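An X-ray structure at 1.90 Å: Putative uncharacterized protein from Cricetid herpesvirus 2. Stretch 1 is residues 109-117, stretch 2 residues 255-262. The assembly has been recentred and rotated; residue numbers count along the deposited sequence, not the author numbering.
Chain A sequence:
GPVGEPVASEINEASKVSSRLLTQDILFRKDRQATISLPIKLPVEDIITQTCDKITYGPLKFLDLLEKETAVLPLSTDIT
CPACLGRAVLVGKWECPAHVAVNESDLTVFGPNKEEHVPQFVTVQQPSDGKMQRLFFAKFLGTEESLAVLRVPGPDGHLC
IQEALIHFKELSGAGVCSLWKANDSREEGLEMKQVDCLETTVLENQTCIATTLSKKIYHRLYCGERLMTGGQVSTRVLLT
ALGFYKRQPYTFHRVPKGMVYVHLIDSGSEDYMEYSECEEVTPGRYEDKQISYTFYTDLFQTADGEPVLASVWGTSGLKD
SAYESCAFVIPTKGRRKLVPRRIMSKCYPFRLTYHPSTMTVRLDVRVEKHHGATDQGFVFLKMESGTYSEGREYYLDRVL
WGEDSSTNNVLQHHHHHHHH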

ATOM      1  N   VAL A 109      18.478  -7.082   2.940  1.00 19.59           N
ATOM      2  CA  VAL A 109      17.114  -6.623   3.099  1.00 16.25           C
ATOM      3  C   VAL A 109      16.315  -7.691   3.799  1.00 17.12           C
ATOM      4  O   VAL A 109      16.661  -8.870   3.745  1.00 16.08           O
ATOM      5  CB  VAL A 109      16.438  -6.292   1.742  1.00 19.34           C
ATOM      6  CG1 VAL A 109      17.285  -5.339   0.935  1.00 18.47           C
ATOM      7  CG2 VAL A 109      16.167  -7.555   0.932  1.00 22.71           C
ATOM      8  N   PHE A 110      15.250  -7.279   4.470  1.00 17.63           N
ATOM      9  CA  PHE A 110      14.280  -8.235   4.961  1.00 20.37           C
ATOM     10  C   PHE A 110      12.886  -7.640   4.917  1.00 17.25           C
ATOM     11  O   PHE A 110      12.697  -6.442   4.715  1.00 16.51           O
ATOM     12  CB  PHE A 110      14.626  -8.714   6.381  1.00 17.70           C
ATOM     13  CG  PHE A 110      14.783  -7.615   7.399  1.00 14.74           C
ATOM     14  CD1 PHE A 110      15.980  -6.933   7.523  1.00 19.54           C
ATOM     15  CD2 PHE A 110      13.751  -7.301   8.263  1.00 14.70           C
ATOM     16  CE1 PHE A 110      16.133  -5.939   8.470  1.00 21.06           C
ATOM     17  CE2 PHE A 110      13.899  -6.305   9.216  1.00 18.37           C
ATOM     18  CZ  PHE A 110      15.092  -5.628   9.320  1.00 18.25           C
ATOM     19  N   GLY A 111      11.905  -8.508   5.079  1.00 14.37           N
ATOM     20  CA  GLY A 111      10.520  -8.099   5.052  1.00 12.18           C
ATOM     21  C   GLY A 111       9.683  -9.245   5.551  1.00 17.20           C
ATOM     22  O   GLY A 111      10.225 -10.241   6.025  1.00 16.93           O
ATOM     23  N   PRO A 112       8.359  -9.117   5.444  1.00 15.84           N
ATOM     24  CA  PRO A 112       7.524 -10.216   5.917  1.00 15.27           C
ATOM     25  C   PRO A 112       7.735 -11.464   5.066  1.00 16.08           C
ATOM     26  O   PRO A 112       7.709 -11.386   3.837  1.00 15.23           O
ATOM     27  CB  PRO A 112       6.113  -9.668   5.764  1.00 15.10           C
ATOM     28  CG  PRO A 112       6.227  -8.729   4.581  1.00 14.67           C
ATOM     29  CD  PRO A 112       7.575  -8.088   4.738  1.00 18.01           C
ATOM     30  N   ASN A 113       7.953 -12.588   5.739  1.00 15.64           N
ATOM     31  CA  ASN A 113       8.110 -13.901   5.119  1.00 20.28           C
ATOM     32  C   ASN A 113       9.511 -14.124   4.559  1.00 20.43           C
ATOM     33  O   ASN A 113       9.766 -15.156   3.944  1.00 22.74           O
ATOM     34  CB  ASN A 113       7.080 -14.117   3.997  1.00 18.67           C
ATOM     35  CG  ASN A 113       6.757 -15.594   3.767  1.00 22.80           C
ATOM     36  OD1 ASN A 113       6.618 -16.362   4.714  1.00 21.77           O
ATOM     37  ND2 ASN A 113       6.627 -15.991   2.504  1.00 21.42           N
ATOM     38  N   LYS A 114      10.425 -13.177   4.768  1.00 17.76           N
ATOM     39  CA  LYS A 114      11.762 -13.304   4.183  1.00 15.77           C
ATOM     40  C   LYS A 114      12.842 -12.734   5.089  1.00 25.29           C
ATOM     41  O   LYS A 114      12.936 -11.528   5.287  1.00 22.00           O
ATOM     42  CB  LYS A 114      11.807 -12.617   2.817  1.00 19.56           C
ATOM     43  CG  LYS A 114      13.124 -12.771   2.061  1.00 16.45           C
ATOM     44  CD  LYS A 114      13.466 -14.221   1.753  1.00 20.55           C
ATOM     45  CE  LYS A 114      14.710 -14.310   0.863  1.00 21.19           C
ATOM     46  NZ  LYS A 114      15.416 -15.624   0.939  1.00 19.05           N
ATOM     47  N   GLU A 115      13.674 -13.631   5.605  1.00 17.29           N
ATOM     48  CA  GLU A 115      14.748 -13.288   6.530  1.00 25.32           C
ATOM     49  C   GLU A 115      15.783 -12.354   5.917  1.00 17.52           C
ATOM     50  O   GLU A 115      15.923 -12.282   4.696  1.00 16.30           O
ATOM     51  CB  GLU A 115      15.451 -14.565   7.002  1.00 32.07           C
ATOM     52  CG  GLU A 115      16.316 -15.216   5.913  1.00 33.74           C
ATOM     53  CD  GLU A 115      16.803 -16.605   6.286  1.00 67.95           C
ATOM     54  OE1 GLU A 115      16.705 -16.977   7.476  1.00 56.46           O
ATOM     55  OE2 GLU A 115      17.282 -17.326   5.383  1.00 63.84           O
ATOM     56  N   GLU A 116      16.526 -11.657   6.775  1.00 16.87           N
ATOM     57  CA  GLU A 116      17.614 -10.802   6.316  1.00 16.96           C
ATOM     58  C   GLU A 116      18.577 -11.575   5.436  1.00 19.27           C
ATOM     59  O   GLU A 116      19.071 -12.635   5.809  1.00 21.46           O
ATOM     60  CB  GLU A 116      18.372 -10.184   7.495  1.00 19.83           C
ATOM     61  CG  GLU A 116      19.495  -9.269   7.029  1.00 21.91           C
ATOM     62  CD  GLU A 116      20.323  -8.700   8.158  1.00 25.39           C
ATOM     63  OE1 GLU A 116      20.129  -9.108   9.327  1.00 19.44           O
ATOM     64  OE2 GLU A 116      21.175  -7.843   7.861  1.00 24.11           O
ATOM     65  N   HIS A 117      18.843 -11.025   4.256  1.00 16.19           N
ATOM     66  CA  HIS A 117      19.640 -11.710   3.251  1.00 15.28           C
ATOM     67  C   HIS A 117      20.183 -10.707   2.251  1.00 18.19           C
ATOM     68  O   HIS A 117      19.645  -9.615   2.113  1.00 18.49           O
ATOM     69  CB  HIS A 117      18.790 -12.746   2.512  1.00 16.60           C
ATOM     70  CG  HIS A 117      17.783 -12.133   1.591  1.00 13.66           C
ATOM     71  ND1 HIS A 117      16.632 -11.526   2.041  1.00 16.36           N
ATOM     72  CD2 HIS A 117      17.769 -12.001   0.238  1.00 16.29           C
ATOM     73  CE1 HIS A 117      15.945 -11.060   1.011  1.00 13.47           C
ATOM     74  NE2 HIS A 117      16.614 -11.342  -0.091  1.00 15.71           N
TER
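Stretch 2 (255-262) VPKGMVYV

Stretch 2 (255-262) lies along a β-hairpin of stretch 1, whose strands 109-111 and 114-115 are joined by a type II turn from Gly111 to Lys114. Residues 255-257 are extended loop and Gly258 turns the chain with a positive phi (82°); the chain then enters strand 260-262, which runs in roughly the same direction as strand 109-111, with a crossing angle of -36° and a closest axis approach of 7.6 Å. At that spacing the strands do not pair, and side chains fill the gap. Phe110, chi1 p (56°) and chi2 -83°, points toward stretch 2 and lays one ring face against the Met259-Val260 peptide: CD2 is 3.6 Å from Met259 O, and CE2 is 3.6 Å from Val260 C. Met259 chi1 t sets CG 3.6 Å from Phe110 CZ; chi2 t and chi3 m then carry the end of the side chain away. Val260 CB points away, leaving its backbone to meet the ring. Tyr261 starts sideways, but chi1 p (72°) swings its ring toward the turn, with CD2 4.0 Å from Phe110 CE2 and OH 3.9 Å from Pro112 CD; the hydroxyl is hydrogen-bonded elsewhere in the structure. At the other end, Glu115 turns toward Pro256, CB to CB 3.4 Å. Glu116 is fully extended (chi1 and chi2 t), which carries its carboxylate to the backbone of stretch 2, where OE1 accepts a nearly linear hydrogen bond from Met259 N (2.7 Å, 179°). Gly258 CA lies 3.6 Å from the same OE1; with phi 82° the residue suits glycine, and a CB would sit tightly against that oxygen. Water 1 accepts from Glu116 N (2.7 Å) and donates to Lys257 O (3.0 Å) and Met259 O (2.7 Å); water 2 donates to Glu116 O (2.7 Å) and Lys257 O (2.8 Å), so the two backbones are also joined through solvent.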

ATOM      1  N   VAL A 255      11.071 -18.253  13.969  1.00 34.59           N
ATOM      2  CA  VAL A 255      11.539 -16.906  13.682  1.00 28.49           C
ATOM      3  C   VAL A 255      12.949 -16.946  13.108  1.00 27.36           C
ATOM      4  O   VAL A 255      13.825 -17.588  13.677  1.00 30.52           O
ATOM      5  CB  VAL A 255      11.542 -16.044  14.937  1.00 29.63           C
ATOM      6  CG1 VAL A 255      12.189 -14.716  14.653  1.00 40.57           C
ATOM      7  CG2 VAL A 255      10.123 -15.854  15.450  1.00 37.01           C
ATOM      8  N   PRO A 256      13.191 -16.221  12.006  1.00 46.98           N
ATOM      9  CA  PRO A 256      14.505 -16.347  11.370  1.00 41.93           C
ATOM     10  C   PRO A 256      15.624 -15.634  12.115  1.00 37.32           C
ATOM     11  O   PRO A 256      15.391 -14.786  12.978  1.00 31.84           O
ATOM     12  CB  PRO A 256      14.288 -15.706  10.000  1.00 45.37           C
ATOM     13  CG  PRO A 256      13.236 -14.680  10.246  1.00 47.40           C
ATOM     14  CD  PRO A 256      12.322 -15.273  11.283  1.00 43.30           C
ATOM     15  N   LYS A 257      16.848 -15.996  11.757  1.00 31.99           N
ATOM     16  CA  LYS A 257      18.027 -15.350  12.292  1.00 37.22           C
ATOM     17  C   LYS A 257      18.220 -14.020  11.552  1.00 36.42           C
ATOM     18  O   LYS A 257      17.510 -13.748  10.581  1.00 30.21           O
ATOM     19  CB  LYS A 257      19.239 -16.267  12.147  1.00 61.55           C
ATOM     20  CG  LYS A 257      20.296 -16.064  13.219  1.00 65.47           C
ATOM     21  CD  LYS A 257      21.223 -17.279  13.325  1.00 70.06           C
ATOM     22  CE  LYS A 257      22.541 -16.886  13.928  1.00 74.98           C
ATOM     23  NZ  LYS A 257      23.536 -17.982  13.905  1.00 77.41           N
ATOM     24  N   GLY A 258      19.158 -13.196  12.011  1.00 28.79           N
ATOM     25  CA  GLY A 258      19.380 -11.878  11.432  1.00 29.03           C
ATOM     26  C   GLY A 258      18.420 -10.834  11.966  1.00 24.24           C
ATOM     27  O   GLY A 258      17.629 -11.113  12.865  1.00 23.21           O
ATOM     28  N   MET A 259      18.469  -9.618  11.421  1.00 25.35           N
ATOM     29  CA  MET A 259      17.611  -8.567  11.947  1.00 17.75           C
ATOM     30  C   MET A 259      16.164  -8.781  11.524  1.00 18.73           C
ATOM     31  O   MET A 259      15.884  -9.260  10.421  1.00 23.53           O
ATOM     32  CB  MET A 259      18.080  -7.182  11.500  1.00 23.19           C
ATOM     33  CG  MET A 259      17.313  -6.059  12.177  1.00 22.08           C
ATOM     34  SD  MET A 259      17.998  -4.430  11.849  1.00 28.92           S
ATOM     35  CE  MET A 259      19.611  -4.590  12.620  1.00 39.78           C
ATOM     36  N   VAL A 260      15.261  -8.418  12.425  1.00 18.28           N
ATOM     37  CA  VAL A 260      13.825  -8.496  12.200  1.00 22.33           C
ATOM     38  C   VAL A 260      13.185  -7.187  12.609  1.00 21.93           C
ATOM     39  O   VAL A 260      13.859  -6.304  13.145  1.00 26.40           O
ATOM     40  CB  VAL A 260      13.178  -9.628  13.009  1.00 23.83           C
ATOM     41  CG1 VAL A 260      13.744 -10.958  12.594  1.00 24.34           C
ATOM     42  CG2 VAL A 260      13.401  -9.395  14.498  1.00 29.50           C
ATOM     43  N   TYR A 261      11.882  -7.066  12.373  1.00 21.90           N
ATOM     44  CA  TYR A 261      11.126  -5.951  12.918  1.00 18.60           C
ATOM     45  C   TYR A 261       9.875  -6.457  13.614  1.00 22.61           C
ATOM     46  O   TYR A 261       9.401  -7.563  13.348  1.00 23.49           O
ATOM     47  CB  TYR A 261      10.760  -4.925  11.826  1.00 22.11           C
ATOM     48  CG  TYR A 261       9.683  -5.352  10.843  1.00 19.72           C
ATOM     49  CD1 TYR A 261       8.347  -5.356  11.205  1.00 19.03           C
ATOM     50  CD2 TYR A 261      10.005  -5.720   9.542  1.00 19.44           C
ATOM     51  CE1 TYR A 261       7.365  -5.732  10.316  1.00 17.47           C
ATOM     52  CE2 TYR A 261       9.029  -6.099   8.646  1.00 18.49           C
ATOM     53  CZ  TYR A 261       7.710  -6.100   9.036  1.00 19.49           C
ATOM     54  OH  TYR A 261       6.728  -6.472   8.147  1.00 20.46           O
ATOM     55  N   VAL A 262       9.362  -5.631  14.515  1.00 20.32           N
ATOM     56  CA  VAL A 262       8.068  -5.845  15.142  1.00 20.11           C
ATOM     57  C   VAL A 262       7.298  -4.533  15.094  1.00 19.67           C
ATOM     58  O   VAL A 262       7.884  -3.466  15.274  1.00 23.76           O
ATOM     59  CB  VAL A 262       8.214  -6.328  16.608  1.00 28.29           C
ATOM     60  CG1 VAL A 262       6.868  -6.360  17.308  1.00 31.52           C
ATOM     61  CG2 VAL A 262       8.854  -7.702  16.653  1.00 32.87           C
TER
HETATM   62  O   HOH W   1      15.598 -11.775   9.352  1.00 25.36           O
HETATM   63  O   HOH W   2      18.966 -13.935   8.141  1.00 33.29           O